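Local coordinates for protein magnesium-protoporphyrin O-methyltransferase (Synechocystis sp., PDB 4QDJ) that methylates magnesium-protoporphyrin IX, using S-adenosyl-L-methionine as methyl donor, to give its 13-monomethyl ester on the pathway to chlorophyll, at residues Arg13-Ser18 / Asp22-Ile27; Asp7-Val12 / Thr118-Gln123; Gly98-Lys103 / Pro114-Gln119. All coordinates share one frame; numbering follows the deposited sequence.

Contact 1. Residues Arg13-Ser18 / Asp22-Ile27; sequences RDYFNS and DRWRRI. With SAM (S-adenosylmethionine), chain B.
F16 and W24 make the tight part of this contact between the ends of two consecutive helices. The phenyl carbon CE1 of F16 comes over one face of the indole, 3.5 Å from W24 CD1, with the ring planes inclined at 43°, an oblique meeting rather than a stack. Y15 reaches the same indole differently: with its CG anti to the backbone N (chi1 170°), the phenol extends across to W24, and its OH accepts a hydrogen bond from W24 NE1 at 3.3 Å. This bond is bent (136° at the hydrogen), and the two rings meet rim to rim. Together Y15, F16 and W24 form an aromatic cluster that ties helix 8-16 to helix 19-27 beside the cofactor pocket of this class I methyltransferase. F16 is its buried member and belongs to that pocket. SAM C3' lies 3.5 Å above the plane of the F16 ring, over its centre, while Y15 CD2 rests on the opposite face toward the rim; the phenyl is thus clamped between ribose and phenol, and H139 meets it nearly at right angles. Were F16 replaced by an alanine, the ribose would probably lose the apolar ring it lies on, and a gap would open between it and Y15 and beside W24 CD1. The solvent side, toward S18 and D22, is much looser. There D22 OD2 stays 3.8 Å from S18 O, while the S18 hydroxyl turns back to D14 O of its own segment. R23 NE bonds to the hydroxyl of T19, outside both segments.

Contact 2. Residues Asp7-Val12 / Thr118-Gln123; sequences DDKTIV and TQDLAQ. With SAM (S-adenosylmethionine), chain B.
The carboxylate of D120 is shared between K9 and SAM: K9 NZ forms a salt bridge to OD2, meeting its syn lone pair at 2.6 Å, while OD1 takes the adenine amino group N6 at 3.0 Å. The adenine is the other flat group. L121 CD2 sits above one face, directly over N1 and 3.6 Å from it, and V12 CG1 approaches from the other side of the ring plane, obliquely, to 3.4 Å from C8. The Watson-Crick side of the base is read by D120 OD1 together with L121 N, which donates to SAM N1 in a nearly straight bond (165°). An acidic side chain and a main-chain N-H reading N6 and N1 exemplify adenine recognition in the Rossmann-like fold of class I methyltransferases, here from the loop between strands 115-118 and 130-133. Helix 8-16, near the N terminus of the chain, lies alongside this site. K9 reaches across from the helix with its CG anti to the carbonyl carbon (chi1 -73°) and the rest of the chain extended, so that CD and CE run past the carboxylate before NZ reaches OD2. The positive charge of K9 is likely to favour the ionised form of D120, the form suited to accepting from N6. Y140 and E144 also touch the lysine. Two local bonds steady the segments behind the salt bridge: D7 N-caps the helix by accepting from T10 N, and D120 N donates to Q119 OE1, in the carbonyl plane on a lone pair. Beside the carboxylate, A122 CB lies 3.4 Å from K9 NZ.

Contact 3. Residues Gly98-Lys103 / Pro114-Gln119; sequences GEAQQK and PTFMTQ
With CG anti to the carbonyl carbon (chi1 -66°), the phenyl of F116 leaves strand 115-118 toward the helix and brings one face of its ring against A100, while the bend of Q101 at chi2 folds its amide back to the same ring. The contact lies within a beta-alpha-beta unit of the Rossmann-like fold: strand 86-91, helix 94-108 and strand 115-118, the last pairing with the first through backbone bonds such as T115 to V87 and M117 to D91. A100 supplies the face contact. Its methyl stands over the centre of the F116 ring, with CB 3.8 Å from the centroid and only 12° off the normal, which is a clear CH-pi interaction. The small side chain is consistent with the close approach of the ring to the helix backbone, A100 O lying 3.6 Å from F116 CE2. A104, further along the helix, C71 and S77 also touch F116. Q101 works at the rim instead. Its amide plane is turned 66° from that of the phenyl, and its NH2 end makes a weak hydrogen bond to Q113 OE1, which leaves the carbonyl end facing the aromatic C-H groups, probably a mildly favourable electrostatic match. That oxygen, Q101 OE1, lies in the plane of the ring, 3.5 Å from F116 CD2.

How the contacts relate
From the N terminus, helix 8-16 serves two contacts in turn: its first turns enter contact 2 and its end enters contact 1. Contact 1 closes a very short loop, joining this helix to helix 19-27. Contact 2 closes a far longer one, reaching the loop after strand 115-118, and so encloses contact 1. Contact 3 follows contact 1 in series and shares T118 and Q119 with contact 2, so both end on the same strand and its exit. It ties helix 94-108 to the edge of the sheet. Contacts 1 and 2 both touch SAM, at ribose and adenine respectively, bringing the N-terminal helices and the Rossmann-like core together around one cofactor.

Contact 1. Residues Arg13-Ser18 / Asp22-Ile27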
loop_
_atom_site.group_PDB
_atom_site.type_symbol
_atom_site.label_atom_id
_atom_site.label_comp_id
_atom_site.label_asym_id
_atom_site.label_seq_id
_atom_site.Cartn_x
_atom_site.Cartn_y
_atom_site.Cartn_z
ATOM N N ARG A 13 -0.437 -13.436 -5.466
ATOM C CA ARG A 13 0.437 -13.980 -4.426
ATOM C C ARG A 13 1.586 -14.797 -5.010
ATOM O O ARG A 13 2.744 -14.603 -4.642
ATOM C CB ARG A 13 -0.353 -14.850 -3.448
ATOM C CG ARG A 13 0.498 -15.428 -2.326
ATOM C CD ARG A 13 -0.165 -16.638 -1.699
ATOM N NE ARG A 13 -0.343 -17.709 -2.676
ATOM C CZ ARG A 13 -0.904 -18.882 -2.408
ATOM N NH1 ARG A 13 -1.345 -19.144 -1.185
ATOM N NH2 ARG A 13 -1.022 -19.794 -3.363
ATOM N N ASP A 14 1.260 -15.709 -5.921
ATOM C CA ASP A 14 2.270 -16.564 -6.540
ATOM C C ASP A 14 3.283 -15.754 -7.340
ATOM O O ASP A 14 4.470 -16.082 -7.366
ATOM C CB ASP A 14 1.618 -17.616 -7.439
ATOM C CG ASP A 14 0.801 -18.626 -6.659
ATOM O OD1 ASP A 14 0.884 -18.632 -5.412
ATOM O OD2 ASP A 14 0.081 -19.420 -7.297
ATOM N N TYR A 15 2.810 -14.697 -7.991
ATOM C CA TYR A 15 3.685 -13.813 -8.753
ATOM C C TYR A 15 4.707 -13.134 -7.844
ATOM O O TYR A 15 5.904 -13.140 -8.129
ATOM C CB TYR A 15 2.860 -12.767 -9.507
ATOM C CG TYR A 15 3.683 -11.665 -10.138
ATOM C CD1 TYR A 15 4.421 -11.894 -11.294
ATOM C CD2 TYR A 15 3.710 -10.391 -9.585
ATOM C CE1 TYR A 15 5.174 -10.883 -11.874
ATOM C CE2 TYR A 15 4.455 -9.378 -10.157
ATOM C CZ TYR A 15 5.182 -9.627 -11.302
ATOM O OH TYR A 15 5.926 -8.614 -11.867
ATOM N N PHE A 16 4.234 -12.560 -6.744
ATOM C CA PHE A 16 5.122 -11.859 -5.821
ATOM C C PHE A 16 5.932 -12.805 -4.934
ATOM O O PHE A 16 6.831 -12.372 -4.217
ATOM C CB PHE A 16 4.346 -10.840 -4.983
ATOM C CG PHE A 16 3.994 -9.591 -5.736
ATOM C CD1 PHE A 16 4.942 -8.601 -5.937
ATOM C CD2 PHE A 16 2.723 -9.411 -6.255
ATOM C CE1 PHE A 16 4.627 -7.450 -6.634
ATOM C CE2 PHE A 16 2.401 -8.262 -6.954
ATOM C CZ PHE A 16 3.354 -7.280 -7.143
ATOM N N ASN A 17 5.613 -14.095 -4.987
ATOM C CA ASN A 17 6.436 -15.105 -4.329
ATOM C C ASN A 17 7.445 -15.723 -5.292
ATOM O O ASN A 17 8.302 -16.509 -4.889
ATOM C CB ASN A 17 5.572 -16.200 -3.700
ATOM C CG ASN A 17 5.030 -15.805 -2.341
ATOM O OD1 ASN A 17 5.559 -14.906 -1.687
ATOM N ND2 ASN A 17 3.977 -16.485 -1.903
ATOM N N SER A 18 7.337 -15.368 -6.567
ATOM C CA SER A 18 8.243 -15.897 -7.580
ATOM C C SER A 18 9.000 -14.784 -8.303
ATOM O O SER A 18 9.706 -13.997 -7.672
ATOM C CB SER A 18 7.492 -16.792 -8.572
ATOM O OG SER A 18 6.396 -16.117 -9.159
ATOM N N ASP A 22 11.587 -10.965 -7.324
ATOM C CA ASP A 22 12.894 -10.574 -7.832
ATOM C C ASP A 22 12.847 -9.224 -8.541
ATOM O O ASP A 22 13.717 -8.376 -8.344
ATOM C CB ASP A 22 13.438 -11.651 -8.772
ATOM C CG ASP A 22 13.614 -12.990 -8.080
ATOM O OD1 ASP A 22 14.041 -13.002 -6.905
ATOM O OD2 ASP A 22 13.319 -14.029 -8.707
ATOM N N ARG A 23 11.814 -9.020 -9.350
ATOM C CA ARG A 23 11.704 -7.800 -10.136
ATOM C C ARG A 23 11.363 -6.590 -9.274
ATOM O O ARG A 23 11.954 -5.523 -9.431
ATOM C CB ARG A 23 10.681 -7.981 -11.260
ATOM C CG ARG A 23 11.057 -9.090 -12.236
ATOM C CD ARG A 23 9.921 -9.419 -13.189
ATOM N NE ARG A 23 10.139 -10.687 -13.879
ATOM C CZ ARG A 23 10.658 -10.801 -15.097
ATOM N NH1 ARG A 23 11.015 -9.718 -15.774
ATOM N NH2 ARG A 23 10.815 -11.999 -15.642
ATOM N N TRP A 24 10.421 -6.758 -8.353
ATOM C CA TRP A 24 9.992 -5.638 -7.522
ATOM C C TRP A 24 10.947 -5.319 -6.371
ATOM O O TRP A 24 11.046 -4.167 -5.953
ATOM C CB TRP A 24 8.543 -5.812 -7.060
ATOM C CG TRP A 24 7.592 -5.598 -8.197
ATOM C CD1 TRP A 24 7.024 -6.558 -8.987
ATOM C CD2 TRP A 24 7.139 -4.339 -8.708
ATOM N NE1 TRP A 24 6.230 -5.975 -9.943
ATOM C CE2 TRP A 24 6.283 -4.613 -9.793
ATOM C CE3 TRP A 24 7.365 -3.008 -8.345
ATOM C CZ2 TRP A 24 5.652 -3.603 -10.519
ATOM C CZ3 TRP A 24 6.738 -2.008 -9.067
ATOM C CH2 TRP A 24 5.891 -2.310 -10.139
ATOM N N ARG A 25 11.662 -6.321 -5.868
ATOM C CA ARG A 25 12.698 -6.061 -4.878
ATOM C C ARG A 25 13.765 -5.167 -5.500
ATOM O O ARG A 25 14.319 -4.290 -4.837
ATOM C CB ARG A 25 13.319 -7.364 -4.367
ATOM C CG ARG A 25 14.546 -7.159 -3.495
ATOM C CD ARG A 25 15.080 -8.475 -2.957
ATOM N NE ARG A 25 16.439 -8.329 -2.444
ATOM C CZ ARG A 25 17.112 -9.290 -1.821
ATOM N NH1 ARG A 25 16.550 -10.474 -1.621
ATOM N NH2 ARG A 25 18.347 -9.062 -1.394
ATOM N N ARG A 26 14.036 -5.386 -6.783
ATOM C CA ARG A 26 15.013 -4.579 -7.501
ATOM C C ARG A 26 14.479 -3.166 -7.740
ATOM O O ARG A 26 15.165 -2.185 -7.454
ATOM C CB ARG A 26 15.409 -5.256 -8.821
ATOM C CG ARG A 26 16.272 -4.406 -9.751
ATOM C CD ARG A 26 17.549 -3.913 -9.079
ATOM N NE ARG A 26 18.439 -4.997 -8.671
ATOM C CZ ARG A 26 19.530 -5.371 -9.335
ATOM N NH1 ARG A 26 19.881 -4.753 -10.455
ATOM N NH2 ARG A 26 20.275 -6.366 -8.874
ATOM N N ILE A 27 13.256 -3.064 -8.249
ATOM C CA ILE A 27 12.651 -1.758 -8.503
ATOM C C ILE A 27 12.567 -0.927 -7.224
ATOM O O ILE A 27 12.946 0.245 -7.208
ATOM C CB ILE A 27 11.248 -1.886 -9.138
ATOM C CG1 ILE A 27 11.349 -2.492 -10.541
ATOM C CG2 ILE A 27 10.560 -0.527 -9.198
ATOM C CD1 ILE A 27 10.008 -2.729 -11.203
HETATM N N SAM B . 2.214 -0.964 -1.000
HETATM C CA SAM B . 3.604 -1.291 -1.306
HETATM C C SAM B . 4.350 -0.063 -1.811
HETATM O O SAM B . 3.747 0.857 -2.366
HETATM O OXT SAM B . 5.570 0.034 -1.671
HETATM C CB SAM B . 3.723 -2.449 -2.298
HETATM C CG SAM B . 3.057 -2.268 -3.661
HETATM S SD SAM B . 3.360 -3.683 -4.760
HETATM C CE SAM B . 3.014 -2.968 -6.386
HETATM C "C5'" SAM B . 1.839 -4.623 -4.517
HETATM C "C4'" SAM B . 1.905 -5.486 -3.265
HETATM O "O4'" SAM B . 0.588 -5.799 -2.864
HETATM C "C3'" SAM B . 2.631 -6.806 -3.487
HETATM O "O3'" SAM B . 3.640 -6.943 -2.513
HETATM C "C2'" SAM B . 1.568 -7.864 -3.267
HETATM O "O2'" SAM B . 2.084 -9.016 -2.638
HETATM C "C1'" SAM B . 0.570 -7.125 -2.393
HETATM N N9 SAM B . -0.791 -7.671 -2.460
HETATM C C8 SAM B . -1.502 -8.007 -3.581
HETATM N N7 SAM B . -2.711 -8.470 -3.189
HETATM C C5 SAM B . -2.774 -8.430 -1.839
HETATM C C6 SAM B . -3.766 -8.783 -0.936
HETATM N N6 SAM B . -4.926 -9.271 -1.369
HETATM N N1 SAM B . -3.534 -8.628 0.414
HETATM C C2 SAM B . -2.331 -8.122 0.862
HETATM N N3 SAM B . -1.348 -7.777 -0.042
HETATM C C4 SAM B . -1.573 -7.927 -1.369
#

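Contact 2. Residues Asp7-Val12 / Thr118-Gln123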
loop_
_atom_site.group_PDB
_atom_site.type_symbol
_atom_site.label_atom_id
_atom_site.label_comp_id
_atom_site.label_asym_id
_atom_site.label_seq_id
_atom_site.Cartn_x
_atom_site.Cartn_y
_atom_site.Cartn_z
ATOM N N ASP A 7 -7.864 -18.168 -8.448
ATOM C CA ASP A 7 -8.469 -16.874 -8.149
ATOM C C ASP A 7 -7.408 -15.778 -8.195
ATOM O O ASP A 7 -6.212 -16.061 -8.106
ATOM C CB ASP A 7 -9.211 -16.886 -6.805
ATOM C CG ASP A 7 -8.284 -16.720 -5.620
ATOM O OD1 ASP A 7 -7.232 -17.385 -5.586
ATOM O OD2 ASP A 7 -8.612 -15.922 -4.717
ATOM N N ASP A 8 -7.853 -14.535 -8.349
ATOM C CA ASP A 8 -6.948 -13.406 -8.555
ATOM C C ASP A 8 -5.901 -13.265 -7.453
ATOM O O ASP A 8 -4.734 -13.002 -7.734
ATOM C CB ASP A 8 -7.738 -12.105 -8.711
ATOM C CG ASP A 8 -8.664 -12.126 -9.911
ATOM O OD1 ASP A 8 -8.466 -12.982 -10.800
ATOM O OD2 ASP A 8 -9.585 -11.285 -9.970
ATOM N N LYS A 9 -6.323 -13.449 -6.205
ATOM C CA LYS A 9 -5.415 -13.350 -5.067
ATOM C C LYS A 9 -4.275 -14.357 -5.154
ATOM O O LYS A 9 -3.131 -14.035 -4.838
ATOM C CB LYS A 9 -6.171 -13.537 -3.750
ATOM C CG LYS A 9 -7.040 -12.360 -3.361
ATOM C CD LYS A 9 -7.790 -12.643 -2.073
ATOM C CE LYS A 9 -8.672 -11.471 -1.679
ATOM N NZ LYS A 9 -9.449 -11.765 -0.448
ATOM N N THR A 10 -4.589 -15.575 -5.584
ATOM C CA THR A 10 -3.578 -16.620 -5.703
ATOM C C THR A 10 -2.582 -16.290 -6.807
ATOM O O THR A 10 -1.376 -16.466 -6.636
ATOM C CB THR A 10 -4.214 -17.996 -5.976
ATOM O OG1 THR A 10 -5.132 -18.312 -4.921
ATOM C CG2 THR A 10 -3.147 -19.076 -6.055
ATOM N N ILE A 11 -3.092 -15.804 -7.934
ATOM C CA ILE A 11 -2.244 -15.414 -9.055
ATOM C C ILE A 11 -1.275 -14.311 -8.636
ATOM O O ILE A 11 -0.078 -14.382 -8.912
ATOM C CB ILE A 11 -3.079 -14.935 -10.258
ATOM C CG1 ILE A 11 -3.965 -16.069 -10.779
ATOM C CG2 ILE A 11 -2.176 -14.422 -11.368
ATOM C CD1 ILE A 11 -4.820 -15.681 -11.968
ATOM N N VAL A 12 -1.797 -13.299 -7.954
ATOM C CA VAL A 12 -0.971 -12.192 -7.490
ATOM C C VAL A 12 0.034 -12.656 -6.436
ATOM O O VAL A 12 1.215 -12.320 -6.511
ATOM C CB VAL A 12 -1.829 -11.036 -6.941
ATOM C CG1 VAL A 12 -0.943 -9.939 -6.378
ATOM C CG2 VAL A 12 -2.727 -10.485 -8.040
ATOM N N THR A 118 2.403 -11.983 7.205
ATOM C CA THR A 118 1.929 -12.490 5.925
ATOM C C THR A 118 0.438 -12.768 6.024
ATOM O O THR A 118 0.015 -13.662 6.760
ATOM C CB THR A 118 2.649 -13.780 5.511
ATOM O OG1 THR A 118 4.061 -13.542 5.446
ATOM C CG2 THR A 118 2.154 -14.249 4.150
ATOM N N GLN A 119 -0.354 -11.994 5.288
ATOM C CA GLN A 119 -1.805 -12.120 5.335
ATOM C C GLN A 119 -2.476 -11.381 4.181
ATOM O O GLN A 119 -2.019 -10.316 3.763
ATOM C CB GLN A 119 -2.338 -11.591 6.672
ATOM C CG GLN A 119 -3.833 -11.786 6.887
ATOM C CD GLN A 119 -4.249 -13.243 6.844
ATOM O OE1 GLN A 119 -4.434 -13.819 5.770
ATOM N NE2 GLN A 119 -4.402 -13.848 8.015
ATOM N N ASP A 120 -3.547 -11.973 3.662
ATOM C CA ASP A 120 -4.442 -11.307 2.724
ATOM C C ASP A 120 -5.119 -10.158 3.464
ATOM O O ASP A 120 -5.636 -10.345 4.563
ATOM C CB ASP A 120 -5.471 -12.324 2.213
ATOM C CG ASP A 120 -6.599 -11.694 1.409
ATOM O OD1 ASP A 120 -6.426 -10.589 0.855
ATOM O OD2 ASP A 120 -7.669 -12.334 1.320
ATOM N N LEU A 121 -5.105 -8.967 2.871
ATOM C CA LEU A 121 -5.644 -7.787 3.545
ATOM C C LEU A 121 -7.125 -7.935 3.892
ATOM O O LEU A 121 -7.614 -7.311 4.834
ATOM C CB LEU A 121 -5.387 -6.512 2.729
ATOM C CG LEU A 121 -6.000 -6.341 1.336
ATOM C CD1 LEU A 121 -7.430 -5.808 1.402
ATOM C CD2 LEU A 121 -5.124 -5.419 0.503
ATOM N N ALA A 122 -7.829 -8.776 3.139
ATOM C CA ALA A 122 -9.245 -9.023 3.392
ATOM C C ALA A 122 -9.470 -9.821 4.675
ATOM O O ALA A 122 -10.601 -9.958 5.138
ATOM C CB ALA A 122 -9.882 -9.732 2.206
ATOM N N GLN A 123 -8.390 -10.344 5.250
ATOM C CA GLN A 123 -8.485 -11.143 6.467
ATOM C C GLN A 123 -7.985 -10.392 7.700
ATOM O O GLN A 123 -7.986 -10.932 8.807
ATOM C CB GLN A 123 -7.725 -12.462 6.305
ATOM C CG GLN A 123 -8.257 -13.342 5.184
ATOM C CD GLN A 123 -9.700 -13.753 5.403
ATOM O OE1 GLN A 123 -10.098 -14.098 6.517
ATOM N NE2 GLN A 123 -10.494 -13.713 4.340
HETATM N N SAM B . 2.214 -0.964 -1.000
HETATM C CA SAM B . 3.604 -1.291 -1.306
HETATM C C SAM B . 4.350 -0.063 -1.811
HETATM O O SAM B . 3.747 0.857 -2.366
HETATM O OXT SAM B . 5.570 0.034 -1.671
HETATM C CB SAM B . 3.723 -2.449 -2.298
HETATM C CG SAM B . 3.057 -2.268 -3.661
HETATM S SD SAM B . 3.360 -3.683 -4.760
HETATM C CE SAM B . 3.014 -2.968 -6.386
HETATM C "C5'" SAM B . 1.839 -4.623 -4.517
HETATM C "C4'" SAM B . 1.905 -5.486 -3.265
HETATM O "O4'" SAM B . 0.588 -5.799 -2.864
HETATM C "C3'" SAM B . 2.631 -6.806 -3.487
HETATM O "O3'" SAM B . 3.640 -6.943 -2.513
HETATM C "C2'" SAM B . 1.568 -7.864 -3.267
HETATM O "O2'" SAM B . 2.084 -9.016 -2.638
HETATM C "C1'" SAM B . 0.570 -7.125 -2.393
HETATM N N9 SAM B . -0.791 -7.671 -2.460
HETATM C C8 SAM B . -1.502 -8.007 -3.581
HETATM N N7 SAM B . -2.711 -8.470 -3.189
HETATM C C5 SAM B . -2.774 -8.430 -1.839
HETATM C C6 SAM B . -3.766 -8.783 -0.936
HETATM N N6 SAM B . -4.926 -9.271 -1.369
HETATM N N1 SAM B . -3.534 -8.628 0.414
HETATM C C2 SAM B . -2.331 -8.122 0.862
HETATM N N3 SAM B . -1.348 -7.777 -0.042
HETATM C C4 SAM B . -1.573 -7.927 -1.369
#

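Contact 3. Residues Gly98-Lys103 / Pro114-Gln119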
loop_
_atom_site.group_PDB
_atom_site.type_symbol
_atom_site.label_atom_id
_atom_site.label_comp_id
_atom_site.label_asym_id
_atom_site.label_seq_id
_atom_site.Cartn_x
_atom_site.Cartn_y
_atom_site.Cartn_z
ATOM N N GLY A 98 9.134 -11.036 4.089
ATOM C CA GLY A 98 10.441 -11.415 4.590
ATOM C C GLY A 98 11.488 -10.364 4.284
ATOM O O GLY A 98 12.339 -10.058 5.117
ATOM N N GLU A 99 11.417 -9.804 3.081
ATOM C CA GLU A 99 12.348 -8.759 2.681
ATOM C C GLU A 99 12.104 -7.479 3.477
ATOM O O GLU A 99 13.050 -6.800 3.873
ATOM C CB GLU A 99 12.245 -8.492 1.177
ATOM C CG GLU A 99 13.255 -7.486 0.647
ATOM C CD GLU A 99 14.682 -8.004 0.682
ATOM O OE1 GLU A 99 14.876 -9.235 0.770
ATOM O OE2 GLU A 99 15.613 -7.174 0.615
ATOM N N ALA A 100 10.834 -7.157 3.713
ATOM C CA ALA A 100 10.483 -5.983 4.508
ATOM C C ALA A 100 11.113 -6.060 5.894
ATOM O O ALA A 100 11.700 -5.091 6.376
ATOM C CB ALA A 100 8.969 -5.845 4.621
ATOM N N GLN A 101 11.002 -7.224 6.525
ATOM C CA GLN A 101 11.582 -7.425 7.847
ATOM C C GLN A 101 13.107 -7.333 7.814
ATOM O O GLN A 101 13.719 -6.767 8.718
ATOM C CB GLN A 101 11.131 -8.760 8.442
ATOM C CG GLN A 101 11.776 -9.098 9.782
ATOM C CD GLN A 101 11.595 -8.005 10.826
ATOM O OE1 GLN A 101 10.578 -7.309 10.854
ATOM N NE2 GLN A 101 12.589 -7.851 11.693
ATOM N N GLN A 102 13.715 -7.891 6.771
ATOM C CA GLN A 102 15.163 -7.815 6.616
ATOM C C GLN A 102 15.629 -6.369 6.468
ATOM O O GLN A 102 16.582 -5.947 7.124
ATOM C CB GLN A 102 15.629 -8.653 5.421
ATOM C CG GLN A 102 15.606 -10.151 5.675
ATOM C CD GLN A 102 16.587 -10.569 6.754
ATOM O OE1 GLN A 102 17.700 -10.048 6.832
ATOM N NE2 GLN A 102 16.175 -11.509 7.597
ATOM N N LYS A 103 14.947 -5.612 5.614
ATOM C CA LYS A 103 15.297 -4.213 5.395
ATOM C C LYS A 103 15.069 -3.391 6.661
ATOM O O LYS A 103 15.846 -2.488 6.973
ATOM C CB LYS A 103 14.509 -3.628 4.215
ATOM C CG LYS A 103 14.807 -4.304 2.877
ATOM C CD LYS A 103 14.030 -3.681 1.720
ATOM C CE LYS A 103 14.717 -2.431 1.178
ATOM N NZ LYS A 103 14.017 -1.889 -0.030
ATOM N N PRO A 114 8.509 -1.544 12.373
ATOM C CA PRO A 114 7.139 -1.963 12.086
ATOM C C PRO A 114 6.989 -3.433 12.438
ATOM O O PRO A 114 7.988 -4.144 12.570
ATOM C CB PRO A 114 7.031 -1.815 10.562
ATOM C CG PRO A 114 8.172 -0.943 10.158
ATOM C CD PRO A 114 9.261 -1.225 11.150
ATOM N N THR A 115 5.757 -3.887 12.605
ATOM C CA THR A 115 5.446 -5.305 12.736
ATOM C C THR A 115 4.974 -5.824 11.378
ATOM O O THR A 115 4.091 -5.214 10.778
ATOM C CB THR A 115 4.314 -5.518 13.759
ATOM O OG1 THR A 115 4.758 -5.116 15.061
ATOM C CG2 THR A 115 3.880 -6.979 13.794
ATOM N N PHE A 116 5.536 -6.930 10.905
ATOM C CA PHE A 116 5.172 -7.466 9.597
ATOM C C PHE A 116 4.510 -8.835 9.689
ATOM O O PHE A 116 4.953 -9.704 10.439
ATOM C CB PHE A 116 6.400 -7.549 8.687
ATOM C CG PHE A 116 6.980 -6.212 8.323
ATOM C CD1 PHE A 116 6.281 -5.340 7.501
ATOM C CD2 PHE A 116 8.230 -5.832 8.787
ATOM C CE1 PHE A 116 6.814 -4.112 7.156
ATOM C CE2 PHE A 116 8.772 -4.605 8.442
ATOM C CZ PHE A 116 8.061 -3.744 7.626
ATOM N N MET A 117 3.455 -9.022 8.904
ATOM C CA MET A 117 2.703 -10.269 8.905
ATOM C C MET A 117 2.366 -10.683 7.478
ATOM O O MET A 117 2.082 -9.837 6.635
ATOM C CB MET A 117 1.413 -10.094 9.710
ATOM C CG MET A 117 0.570 -11.347 9.844
ATOM S SD MET A 117 -0.829 -11.098 10.952
ATOM C CE MET A 117 -1.797 -9.912 10.029
ATOM N N THR A 118 2.403 -11.983 7.205
ATOM C CA THR A 118 1.929 -12.490 5.925
ATOM C C THR A 118 0.438 -12.768 6.024
ATOM O O THR A 118 0.015 -13.662 6.760
ATOM C CB THR A 118 2.649 -13.780 5.511
ATOM O OG1 THR A 118 4.061 -13.542 5.446
ATOM C CG2 THR A 118 2.154 -14.249 4.150
ATOM N N GLN A 119 -0.354 -11.994 5.288
ATOM C CA GLN A 119 -1.805 -12.120 5.335
ATOM C C GLN A 119 -2.476 -11.381 4.181
ATOM O O GLN A 119 -2.019 -10.316 3.763
ATOM C CB GLN A 119 -2.338 -11.591 6.672
ATOM C CG GLN A 119 -3.833 -11.786 6.887
ATOM C CD GLN A 119 -4.249 -13.243 6.844
ATOM O OE1 GLN A 119 -4.434 -13.819 5.770
ATOM N NE2 GLN A 119 -4.402 -13.848 8.015
#